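Long-range contacts in catabolite control protein A (Lactococcus lactis, PDB 2O20), which probably acts as a global transcriptional regulator of carbon catabolite repression and activation, binding DNA as a member of the LacI family: residues V148-G153 against D192-E197; I157-I162 against Q316-L321; T286-N291 against H323-R328. The protein carries 1 engineered substitution. All blocks are in the same frame, centred on the assembly; numbering follows the deposited sequence. Where two conformers were deposited one is given.

Interaction 1: residues V148-G153 against D192-E197. With SO4 (sulfate ion), chain L.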
# COMPACT_ATOMS: atom_id res chain seq x y z
N VAL D 148 5.84 -5.74 17.04
CA VAL D 148 6.67 -5.09 16.02
C VAL D 148 6.20 -3.64 15.80
O VAL D 148 5.01 -3.40 15.55
CB VAL D 148 6.64 -5.85 14.66
CG1 VAL D 148 7.73 -5.30 13.72
CG2 VAL D 148 6.78 -7.38 14.85
N GLY D 149 7.12 -2.69 15.94
CA GLY D 149 6.82 -1.27 15.76
C GLY D 149 6.21 -0.62 16.99
O GLY D 149 5.83 0.56 16.95
N THR D 150 6.10 -1.38 18.08
CA THR D 150 5.67 -0.82 19.36
C THR D 150 6.42 -1.48 20.50
O THR D 150 7.02 -2.56 20.33
CB THR D 150 4.13 -0.87 19.54
OG1 THR D 150 3.73 -0.04 20.66
CG2 THR D 150 3.63 -2.31 19.70
N ILE D 151 6.44 -0.79 21.64
CA ILE D 151 7.21 -1.18 22.81
C ILE D 151 6.29 -1.28 24.03
O ILE D 151 5.51 -0.36 24.30
CB ILE D 151 8.32 -0.16 23.11
CG1 ILE D 151 9.23 0.05 21.88
CG2 ILE D 151 9.15 -0.62 24.31
CD1 ILE D 151 10.10 1.28 21.97
N ASP D 152 6.38 -2.40 24.74
CA ASP D 152 5.69 -2.60 26.02
C ASP D 152 6.39 -1.77 27.10
O ASP D 152 7.61 -1.84 27.25
CB ASP D 152 5.71 -4.11 26.37
CG ASP D 152 5.08 -4.43 27.74
OD1 ASP D 152 4.15 -3.71 28.18
OD2 ASP D 152 5.53 -5.44 28.37
N GLY D 153 5.62 -0.99 27.86
CA GLY D 153 6.14 -0.15 28.96
C GLY D 153 6.90 -0.91 30.04
O GLY D 153 7.94 -0.46 30.53
N ASP D 192 2.25 6.61 24.44
CA ASP D 192 2.95 5.41 23.98
C ASP D 192 4.47 5.55 24.08
O ASP D 192 5.03 6.61 23.78
CB ASP D 192 2.52 5.12 22.53
CG ASP D 192 1.03 4.87 22.41
OD1 ASP D 192 0.41 4.49 23.42
OD2 ASP D 192 0.47 5.04 21.31
N VAL D 193 5.14 4.47 24.47
CA VAL D 193 6.57 4.50 24.80
C VAL D 193 7.42 5.05 23.65
O VAL D 193 8.24 5.93 23.85
CB VAL D 193 7.10 3.10 25.20
CG1 VAL D 193 8.62 3.11 25.39
CG2 VAL D 193 6.43 2.63 26.48
N GLU D 194 7.20 4.50 22.46
CA GLU D 194 7.89 4.93 21.24
C GLU D 194 7.80 6.43 20.97
O GLU D 194 8.77 7.05 20.50
CB GLU D 194 7.37 4.13 20.02
CG GLU D 194 5.85 4.06 19.87
CD GLU D 194 5.17 2.90 20.64
OE1 GLU D 194 5.77 2.31 21.58
OE2 GLU D 194 4.01 2.58 20.28
N ASN D 195 6.66 7.03 21.30
CA ASN D 195 6.47 8.48 21.14
C ASN D 195 7.08 9.36 22.25
O ASN D 195 7.54 10.47 21.98
CB ASN D 195 4.98 8.76 20.98
CG ASN D 195 4.46 8.29 19.65
OD1 ASN D 195 5.20 8.36 18.66
ND2 ASN D 195 3.22 7.80 19.60
N THR D 196 7.09 8.86 23.47
CA THR D 196 7.89 9.48 24.55
C THR D 196 9.39 9.40 24.22
O THR D 196 10.11 10.32 24.52
CB THR D 196 7.57 8.84 25.91
OG1 THR D 196 7.74 7.43 25.80
CG2 THR D 196 6.16 9.10 26.31
N GLU D 197 9.83 8.34 23.53
CA GLU D 197 11.23 8.22 23.08
C GLU D 197 11.54 9.23 21.95
O GLU D 197 12.60 9.85 21.96
CB GLU D 197 11.55 6.79 22.63
CG GLU D 197 11.34 5.71 23.72
CD GLU D 197 12.54 5.50 24.63
OE1 GLU D 197 13.58 6.18 24.47
OE2 GLU D 197 12.43 4.63 25.53
S SO4 L . 2.62 5.15 16.91
O1 SO4 L . 2.40 4.65 18.27
O2 SO4 L . 2.20 6.56 16.86
O3 SO4 L . 4.04 5.04 16.58
O4 SO4 L . 1.82 4.36 15.98
O HOH W 1 3.99 1.81 23.92
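Ile151 and Val193 face each other where the loop after strand 145-148 passes the first turn of helix 193-208, their CA atoms 6.1 Å apart. Glu194 reaches across from this turn with CG between its backbone N and carbonyl carbon (chi1 49°) and a further bend at chi2. Thr150 OG1 donates to Glu194 OE2 at 2.7 Å, on its syn side but 31° out of the carboxylate plane, while Ile151 N approaches Glu194 OE1 at 3.2 Å from above that plane. A water adds a third link, donating to Glu194 OE1 and Ile151 O and accepting from Val193 N. The Ile151 and Val193 side chains cross at about a right angle, with Ile151 CG2 3.9 Å from Val193 CG1; Val193 CG2 lies 3.7 Å from Gly153 CA. An alanine in place of Glu194 would probably leave Thr150 OG1 and Ile151 N without their acceptors on the helix. On the same turn Asn195 ND2 binds a sulfate ion, probably from the crystallisation liquor. The Asp152 carboxylate is held by a salt bridge with Arg135, and Tyr164 of helix 164-177 touches both Ile151 and Glu194. The contact bridges the two lobes of the periplasmic-binding-protein-like domain across their cleft, joining the loop at the C-terminal end of strand 145-148 in the six-stranded parallel sheet to the helix following strand 183-186 of the four-stranded one.

Interaction 2: residues I157-I162 against Q316-L321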
# COMPACT_ATOMS: atom_id res chain seq x y z
N ILE D 157 7.27 -8.05 27.40
CA ILE D 157 6.78 -8.68 26.17
C ILE D 157 7.84 -8.50 25.09
O ILE D 157 8.32 -7.39 24.88
CB ILE D 157 5.45 -8.08 25.72
CG1 ILE D 157 4.40 -8.22 26.83
CG2 ILE D 157 4.94 -8.77 24.45
CD1 ILE D 157 3.15 -7.40 26.61
N PRO D 158 8.23 -9.60 24.40
CA PRO D 158 9.18 -9.46 23.29
C PRO D 158 8.78 -8.42 22.23
O PRO D 158 7.60 -8.27 21.92
CB PRO D 158 9.24 -10.88 22.71
CG PRO D 158 8.92 -11.76 23.88
CD PRO D 158 7.87 -11.01 24.63
N SER D 159 9.77 -7.71 21.68
CA SER D 159 9.51 -6.66 20.68
C SER D 159 10.70 -6.45 19.73
O SER D 159 11.84 -6.75 20.07
CB SER D 159 9.12 -5.34 21.35
OG SER D 159 10.23 -4.63 21.88
N VAL D 160 10.39 -5.99 18.53
CA VAL D 160 11.39 -5.62 17.53
C VAL D 160 11.05 -4.22 16.99
O VAL D 160 9.95 -3.98 16.49
CB VAL D 160 11.45 -6.63 16.39
CG1 VAL D 160 12.67 -6.33 15.46
CG2 VAL D 160 11.55 -8.03 16.96
N ASN D 161 12.04 -3.31 17.06
CA ASN D 161 11.86 -1.90 16.75
C ASN D 161 13.18 -1.32 16.25
O ASN D 161 14.22 -1.97 16.37
CB ASN D 161 11.41 -1.12 18.01
CG ASN D 161 10.02 -1.46 18.48
OD1 ASN D 161 9.01 -0.90 18.01
ND2 ASN D 161 9.93 -2.36 19.44
N ILE D 162 13.13 -0.10 15.70
CA ILE D 162 14.31 0.78 15.61
C ILE D 162 14.47 1.56 16.91
O ILE D 162 13.63 1.44 17.82
CB ILE D 162 14.33 1.73 14.34
CG1 ILE D 162 13.26 2.82 14.38
CG2 ILE D 162 14.26 0.91 13.05
CD1 ILE D 162 13.66 4.09 13.67
N GLN D 316 17.76 -12.39 24.59
CA GLN D 316 17.47 -11.00 24.33
C GLN D 316 16.14 -10.90 23.63
O GLN D 316 16.02 -11.31 22.48
CB GLN D 316 18.58 -10.41 23.46
CG GLN D 316 19.94 -10.41 24.12
CD GLN D 316 19.96 -9.69 25.47
OE1 GLN D 316 20.38 -10.27 26.48
NE2 GLN D 316 19.51 -8.43 25.49
N ASN D 317 15.13 -10.35 24.31
CA ASN D 317 13.78 -10.23 23.70
C ASN D 317 13.34 -8.80 23.35
O ASN D 317 12.28 -8.62 22.76
CB ASN D 317 12.71 -11.04 24.47
CG ASN D 317 12.50 -10.57 25.89
OD1 ASN D 317 12.71 -9.41 26.22
ND2 ASN D 317 12.05 -11.48 26.74
N GLN D 318 14.15 -7.79 23.66
CA GLN D 318 13.89 -6.41 23.22
C GLN D 318 14.93 -6.06 22.13
O GLN D 318 16.02 -5.57 22.43
CB GLN D 318 13.99 -5.44 24.39
CG GLN D 318 13.19 -5.84 25.61
CD GLN D 318 11.72 -5.86 25.35
OE1 GLN D 318 11.15 -4.85 24.95
NE2 GLN D 318 11.09 -7.01 25.58
N LEU D 319 14.58 -6.36 20.88
CA LEU D 319 15.53 -6.25 19.77
C LEU D 319 15.41 -4.92 19.04
O LEU D 319 14.32 -4.45 18.82
CB LEU D 319 15.29 -7.39 18.80
CG LEU D 319 15.43 -8.81 19.38
CD1 LEU D 319 15.23 -9.81 18.27
CD2 LEU D 319 16.76 -9.02 20.06
N VAL D 320 16.55 -4.33 18.69
CA VAL D 320 16.59 -3.00 18.08
C VAL D 320 17.44 -3.07 16.81
O VAL D 320 18.60 -3.50 16.86
CB VAL D 320 17.17 -1.96 19.06
CG1 VAL D 320 17.26 -0.56 18.43
CG2 VAL D 320 16.37 -1.95 20.34
N LEU D 321 16.85 -2.72 15.67
CA LEU D 321 17.53 -2.81 14.39
C LEU D 321 18.03 -1.44 13.96
O LEU D 321 17.41 -0.43 14.29
CB LEU D 321 16.61 -3.42 13.32
CG LEU D 321 15.97 -4.80 13.58
CD1 LEU D 321 15.26 -5.29 12.32
CD2 LEU D 321 16.98 -5.83 14.10
O HOH W 2 8.59 -4.49 24.60
O HOH W 3 12.40 -3.50 20.73
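Gln318 has CG anti to the carbonyl carbon (chi1 -50°), and a bend at chi2 turns CD toward Ile157. Gln318 NE2 donates to Ile157 O at 2.9 Å, nearly straight at 170° and with the acceptor in its amide plane, but from above the carbonyl plane. Ser159 OG, set between its backbone N and carbonyl carbon (chi1 78°), shares one water with Ile157 O and Gln318 OE1 and a second with Asn161 ND2 and Leu319 O; Asn161 OD1 is bonded by Tyr164 OH. Beneath these side chains the strands run parallel: Ser159 N and Asn161 N donate to Asn317 O and Leu319 O, and Leu319 N and Leu321 N to Ser159 O and Asn161 O, the last pair at 2.8 Å. On the face of Val160 and Leu319, Val160 CG1 meets Leu321 CG at 4.1 Å, and helix 294-309 packs against this side through Leu297 and Val300. Strand 318-320 is outermost in the six-stranded parallel sheet within this chain. The Val160 and Leu319 face is apolar and helix-covered, whereas that of Ser159, Gln318 and Asn161 is mostly polar, with Lys155 bound to Gln318 OE1, though it also carries Val320.

Interaction 3: residues T286-N291 against H323-R328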
# COMPACT_ATOMS: atom_id res chain seq x y z
N THR D 286 10.34 14.46 -4.08
CA THR D 286 10.83 13.32 -3.33
C THR D 286 10.99 13.63 -1.84
O THR D 286 11.32 14.76 -1.45
CB THR D 286 12.14 12.73 -3.92
OG1 THR D 286 13.19 13.69 -3.85
CG2 THR D 286 11.94 12.28 -5.33
N LEU D 287 10.64 12.65 -1.04
CA LEU D 287 10.46 12.82 0.39
C LEU D 287 11.64 12.30 1.23
O LEU D 287 11.91 11.09 1.29
CB LEU D 287 9.16 12.12 0.83
CG LEU D 287 8.28 12.79 1.89
CD1 LEU D 287 7.12 11.86 2.28
CD2 LEU D 287 9.04 13.23 3.13
N THR D 288 12.33 13.21 1.91
CA THR D 288 13.37 12.82 2.87
C THR D 288 12.77 12.00 4.03
O THR D 288 11.72 12.34 4.56
CB THR D 288 14.11 14.08 3.41
OG1 THR D 288 14.80 14.71 2.34
CG2 THR D 288 15.14 13.72 4.49
N SER D 289 13.44 10.93 4.43
CA SER D 289 12.87 10.04 5.46
C SER D 289 13.94 9.26 6.23
O SER D 289 14.95 8.86 5.67
CB SER D 289 11.90 9.02 4.80
OG SER D 289 11.04 8.42 5.73
N VAL D 290 13.68 9.02 7.52
CA VAL D 290 14.27 7.89 8.22
C VAL D 290 13.87 6.61 7.46
O VAL D 290 12.68 6.39 7.15
CB VAL D 290 13.77 7.82 9.70
CG1 VAL D 290 14.15 6.50 10.38
CG2 VAL D 290 14.26 9.03 10.48
N ASN D 291 14.87 5.78 7.12
CA ASN D 291 14.63 4.45 6.55
C ASN D 291 14.64 3.38 7.66
O ASN D 291 15.69 3.12 8.29
CB ASN D 291 15.70 4.12 5.50
CG ASN D 291 15.40 2.82 4.73
OD1 ASN D 291 14.41 2.73 4.01
ND2 ASN D 291 16.26 1.83 4.88
N HIS D 323 18.87 1.93 11.62
CA HIS D 323 18.15 2.73 10.61
C HIS D 323 19.16 3.68 9.95
O HIS D 323 20.28 3.82 10.42
CB HIS D 323 17.04 3.55 11.27
CG HIS D 323 17.56 4.62 12.18
ND1 HIS D 323 17.92 4.37 13.48
CD2 HIS D 323 17.82 5.94 11.96
CE1 HIS D 323 18.34 5.49 14.04
NE2 HIS D 323 18.31 6.45 13.13
N GLU D 324 18.73 4.36 8.89
CA GLU D 324 19.52 5.40 8.21
C GLU D 324 18.57 6.56 7.91
O GLU D 324 17.36 6.43 8.11
CB GLU D 324 20.05 4.89 6.86
CG GLU D 324 20.84 3.62 6.92
CD GLU D 324 20.40 2.65 5.83
OE1 GLU D 324 19.31 2.04 6.00
OE2 GLU D 324 21.13 2.53 4.81
N ILE D 325 19.11 7.69 7.44
CA ILE D 325 18.30 8.80 6.88
C ILE D 325 18.67 8.91 5.41
O ILE D 325 19.86 8.95 5.05
CB ILE D 325 18.54 10.12 7.61
CG1 ILE D 325 18.00 10.01 9.05
CG2 ILE D 325 17.91 11.31 6.86
CD1 ILE D 325 18.02 11.27 9.85
N PHE D 326 17.65 8.87 4.55
CA PHE D 326 17.82 9.10 3.13
C PHE D 326 17.43 10.53 2.76
O PHE D 326 16.25 10.88 2.87
CB PHE D 326 16.96 8.13 2.33
CG PHE D 326 17.37 6.67 2.46
CD1 PHE D 326 18.66 6.31 2.86
CD2 PHE D 326 16.49 5.68 2.11
CE1 PHE D 326 19.01 4.97 2.97
CE2 PHE D 326 16.84 4.34 2.20
CZ PHE D 326 18.10 3.99 2.62
N SER D 327 18.40 11.32 2.31
CA SER D 327 18.15 12.74 1.98
C SER D 327 17.63 12.87 0.57
O SER D 327 18.26 12.38 -0.37
CB SER D 327 19.43 13.57 2.16
OG SER D 327 19.78 13.63 3.53
N ARG D 328 16.47 13.51 0.42
CA ARG D 328 15.83 13.67 -0.88
C ARG D 328 15.45 15.16 -1.05
O ARG D 328 16.10 16.04 -0.49
CB ARG D 328 14.67 12.67 -1.03
CG ARG D 328 15.11 11.19 -0.99
CD ARG D 328 13.96 10.24 -1.33
NE ARG D 328 14.33 8.84 -1.16
CZ ARG D 328 13.70 7.97 -0.38
NH1 ARG D 328 12.64 8.34 0.35
NH2 ARG D 328 14.14 6.72 -0.32
O HOH W 4 17.71 0.75 7.40
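Asn291 CB lies over one face of the Phe326 ring, offset toward its rim, with the amide plane 24° from the ring plane. Asn291 CG is anti to the backbone N (chi1 -172°), which places it 3.3 Å from Phe326 CE2, while CB makes a CH-pi contact 3.8 Å from the ring centroid. The Asn291 and Glu324 side chains lie side by side, pointing the same way, their planes 70° apart; Asn291 ND2 donates to Glu324 OE1 at 3.3 Å on the syn side but tilted out of the carboxylate plane. Asn291 OD1 is held by Asn276 ND2, which helps fix the rotation of the amide. On the other face of this two-stranded antiparallel sheet, Val290 CG2 meets Ile325 CG1 at 4.1 Å. Backbone bonds pair Ser289 with Phe326 and Asn291 with Glu324, the Glu324 N to Asn291 O bond being weak. Arg328 donates from NH1 to Leu287 O at 3.0 Å, with Asn276 OD1 as a second acceptor. Thr288 OG1 accepts from Arg328 N at 2.8 Å and also bonds Thr331. The paired strands are probably crossovers between the lobes of the LacI-family regulatory domain, since 324-326 follows strand 318-320 and 289-291 precedes helix 294-309, which packs on the six-stranded sheet. Backbone pairing is supplemented at each end by polar side chains, with Asn276 joining the amide of one end to the guanidinium of the other.

How the interactions relate
Interactions 1 and 2 are neighbours, their centres 11 Å apart, and meet through Thr150 O, which takes a probable hydrogen bond from Asn161 ND2; the segments 148-153 and 157-162 are separated by three residues in the link between adjacent strands of the six-stranded sheet. The centre of interaction 3 lies about 21 Å from that of interaction 1, without touching it, and about 22 Å from that of interaction 2. It touches the latter through Ile162 CD1, which packs on Val290 CG1 and His323 CB. Strand 318-320 leads directly into strand 324-326, so the chain passes from the six-stranded sheet to the two-stranded pair. Segments of interaction 2 alternate along the chain with those of both others, consistent with the interwoven two-lobed fold of LacI-family regulatory domains.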